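Local coordinates for PAC2 family protein (Streptomyces avermitilis, PDB 3MNF) that is of unknown function but belongs to the PAC2 family, whose members are related to proteasome assembly chaperone 2, at residues H28-W33 / S73-G78. Residues are numbered along the deposited sequence; the frame is centred on the assembly and turned at random.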
loop_
_atom_site.group_PDB
_atom_site.type_symbol
_atom_site.label_atom_id
_atom_site.label_comp_id
_atom_site.label_asym_id
_atom_site.label_seq_id
_atom_site.Cartn_x
_atom_site.Cartn_y
_atom_site.Cartn_z
ATOM N N HIS A 28 -0.080 22.836 25.963
ATOM C CA HIS A 28 0.384 23.939 26.780
ATOM C C HIS A 28 1.772 24.417 26.351
ATOM O O HIS A 28 2.027 25.614 26.255
ATOM C CB HIS A 28 0.394 23.505 28.241
ATOM C CG HIS A 28 0.804 24.586 29.184
ATOM N ND1 HIS A 28 -0.099 25.433 29.778
ATOM C CD2 HIS A 28 2.024 24.962 29.630
ATOM C CE1 HIS A 28 0.546 26.288 30.552
ATOM N NE2 HIS A 28 1.835 26.021 30.481
ATOM N N LEU A 29 2.673 23.485 26.094
ATOM C CA LEU A 29 3.978 23.854 25.593
ATOM C C LEU A 29 3.845 24.536 24.240
ATOM O O LEU A 29 4.500 25.534 23.983
ATOM C CB LEU A 29 4.876 22.626 25.477
ATOM C CG LEU A 29 5.102 21.872 26.785
ATOM C CD1 LEU A 29 6.035 20.710 26.570
ATOM C CD2 LEU A 29 5.662 22.795 27.848
ATOM N N ASP A 30 2.977 24.009 23.382
ATOM C CA ASP A 30 2.840 24.538 22.035
ATOM C C ASP A 30 2.281 25.945 22.059
ATOM O O ASP A 30 2.743 26.819 21.328
ATOM C CB ASP A 30 1.964 23.636 21.169
ATOM C CG ASP A 30 2.173 23.884 19.682
ATOM O OD1 ASP A 30 3.337 24.048 19.265
ATOM O OD2 ASP A 30 1.189 23.922 18.918
ATOM N N ARG A 31 1.285 26.147 22.912
ATOM C CA ARG A 31 0.645 27.444 23.081
ATOM C C ARG A 31 1.613 28.453 23.697
ATOM O O ARG A 31 1.959 29.431 23.039
ATOM C CB ARG A 31 -0.615 27.283 23.928
ATOM C CG ARG A 31 -1.475 28.530 24.143
ATOM C CD ARG A 31 -2.640 28.199 25.110
ATOM N NE ARG A 31 -3.004 26.767 25.017
ATOM C CZ ARG A 31 -3.079 25.916 26.049
ATOM N NH1 ARG A 31 -2.857 26.350 27.302
ATOM N NH2 ARG A 31 -3.394 24.636 25.826
ATOM N N GLU A 32 2.073 28.194 24.929
ATOM C CA GLU A 32 2.915 29.150 25.666
ATOM C C GLU A 32 4.149 29.572 24.883
ATOM O O GLU A 32 4.525 30.742 24.910
ATOM C CB GLU A 32 3.359 28.634 27.046
ATOM C CG GLU A 32 2.268 28.176 28.024
ATOM C CD GLU A 32 1.105 29.156 28.226
ATOM O OE1 GLU A 32 1.333 30.311 28.674
ATOM O OE2 GLU A 32 -0.054 28.727 27.957
ATOM N N TRP A 33 4.773 28.626 24.190
ATOM C CA TRP A 33 5.986 28.906 23.428
ATOM C C TRP A 33 5.748 29.231 21.951
ATOM O O TRP A 33 6.699 29.323 21.177
ATOM C CB TRP A 33 6.973 27.747 23.548
ATOM C CG TRP A 33 7.722 27.696 24.840
ATOM C CD1 TRP A 33 8.170 28.758 25.571
ATOM C CD2 TRP A 33 8.149 26.520 25.535
ATOM N NE1 TRP A 33 8.834 28.315 26.693
ATOM C CE2 TRP A 33 8.839 26.944 26.690
ATOM C CE3 TRP A 33 8.018 25.144 25.294
ATOM C CZ2 TRP A 33 9.392 26.044 27.607
ATOM C CZ3 TRP A 33 8.579 24.246 26.196
ATOM C CH2 TRP A 33 9.254 24.701 27.340
ATOM N N SER A 73 5.518 20.301 15.478
ATOM C CA SER A 73 5.918 21.711 15.487
ATOM C C SER A 73 7.203 21.923 16.278
ATOM O O SER A 73 7.556 21.083 17.117
ATOM C CB SER A 73 4.818 22.574 16.090
ATOM O OG SER A 73 4.629 22.258 17.453
ATOM N N VAL A 74 7.883 23.040 15.995
ATOM C CA VAL A 74 9.145 23.434 16.650
ATOM C C VAL A 74 8.923 24.599 17.587
ATOM O O VAL A 74 8.309 25.600 17.206
ATOM C CB VAL A 74 10.191 23.998 15.663
ATOM C CG1 VAL A 74 11.581 23.867 16.237
ATOM C CG2 VAL A 74 10.115 23.320 14.323
ATOM N N VAL A 75 9.451 24.487 18.797
ATOM C CA VAL A 75 9.489 25.620 19.705
ATOM C C VAL A 75 10.944 25.998 19.937
ATOM O O VAL A 75 11.816 25.130 19.969
ATOM C CB VAL A 75 8.709 25.377 21.046
ATOM C CG1 VAL A 75 7.230 25.177 20.795
ATOM C CG2 VAL A 75 9.253 24.200 21.797
ATOM N N ARG A 76 11.203 27.301 20.044
ATOM C CA ARG A 76 12.535 27.796 20.402
ATOM C C ARG A 76 12.541 28.342 21.834
ATOM O O ARG A 76 12.041 29.434 22.104
ATOM C CB ARG A 76 13.053 28.829 19.388
ATOM N N VAL A 77 13.057 27.520 22.747
ATOM C CA VAL A 77 13.414 27.920 24.113
ATOM C C VAL A 77 14.878 28.392 23.997
ATOM O O VAL A 77 15.509 28.127 22.973
ATOM C CB VAL A 77 13.296 26.711 25.074
ATOM C CG1 VAL A 77 13.576 27.119 26.523
ATOM C CG2 VAL A 77 11.919 26.057 24.946
ATOM N N GLY A 78 15.439 29.107 24.972
ATOM C CA GLY A 78 14.778 29.563 26.184
ATOM C C GLY A 78 15.636 30.646 26.796
ATOM O O GLY A 78 15.385 31.822 26.565
#
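Trp-33 lies against Val-75 where helix 21-32 ends over strand 70-78. The axes of helix 28-32 and strand 73-78 come within 9.0 Å of each other at an angle of 64°. This is helix-on-sheet packing in the alpha/beta fold of the PAC2 domain. Strand 70-78 sits in the mixed sheet between strands 36-40 and 82-91. The backbones are nearest at Trp-33 CA and Val-75 CA, 6.1 Å apart. Trp-33 is the first residue to leave the helical conformation, though its backbone N still donates a hydrogen bond to Leu-29 O.

Ser-73, Val-75 and Val-77 turn toward the helix, as alternate residues of a strand do. At one end of the contact Ser-73 OG donates a hydrogen bond to Asp-30 OD1 (2.9 Å). With CG anti to its backbone N, Asp-30 presents OD1 to the Ser-73 hydroxyl. The hydroxyl meets OD1 from above the carboxylate plane, 49° out of it. The other oxygen, OD2, has a long, weak ion pair with Arg-89 of strand 82-91.

The remaining side-chain packing is mainly apolar and centres on Trp-33. The two methyls of Val-75 take different parts of the tryptophan: CG1 packs on Trp-33 CB at 3.8 Å, and CG2 approaches the ring obliquely at Trp-33 CE3. Val-208, Ile-210 and Pro-211 of a loop also touch the Trp-33 side chain. Val-77 CG2 lies beside its backbone N, anti to the carbonyl carbon, and this is the methyl that makes the CH-pi contact. It stands over the six-membered ring of Trp-33, with Val-77 CG2 3.6 Å from the ring centroid and 9° off the ring normal.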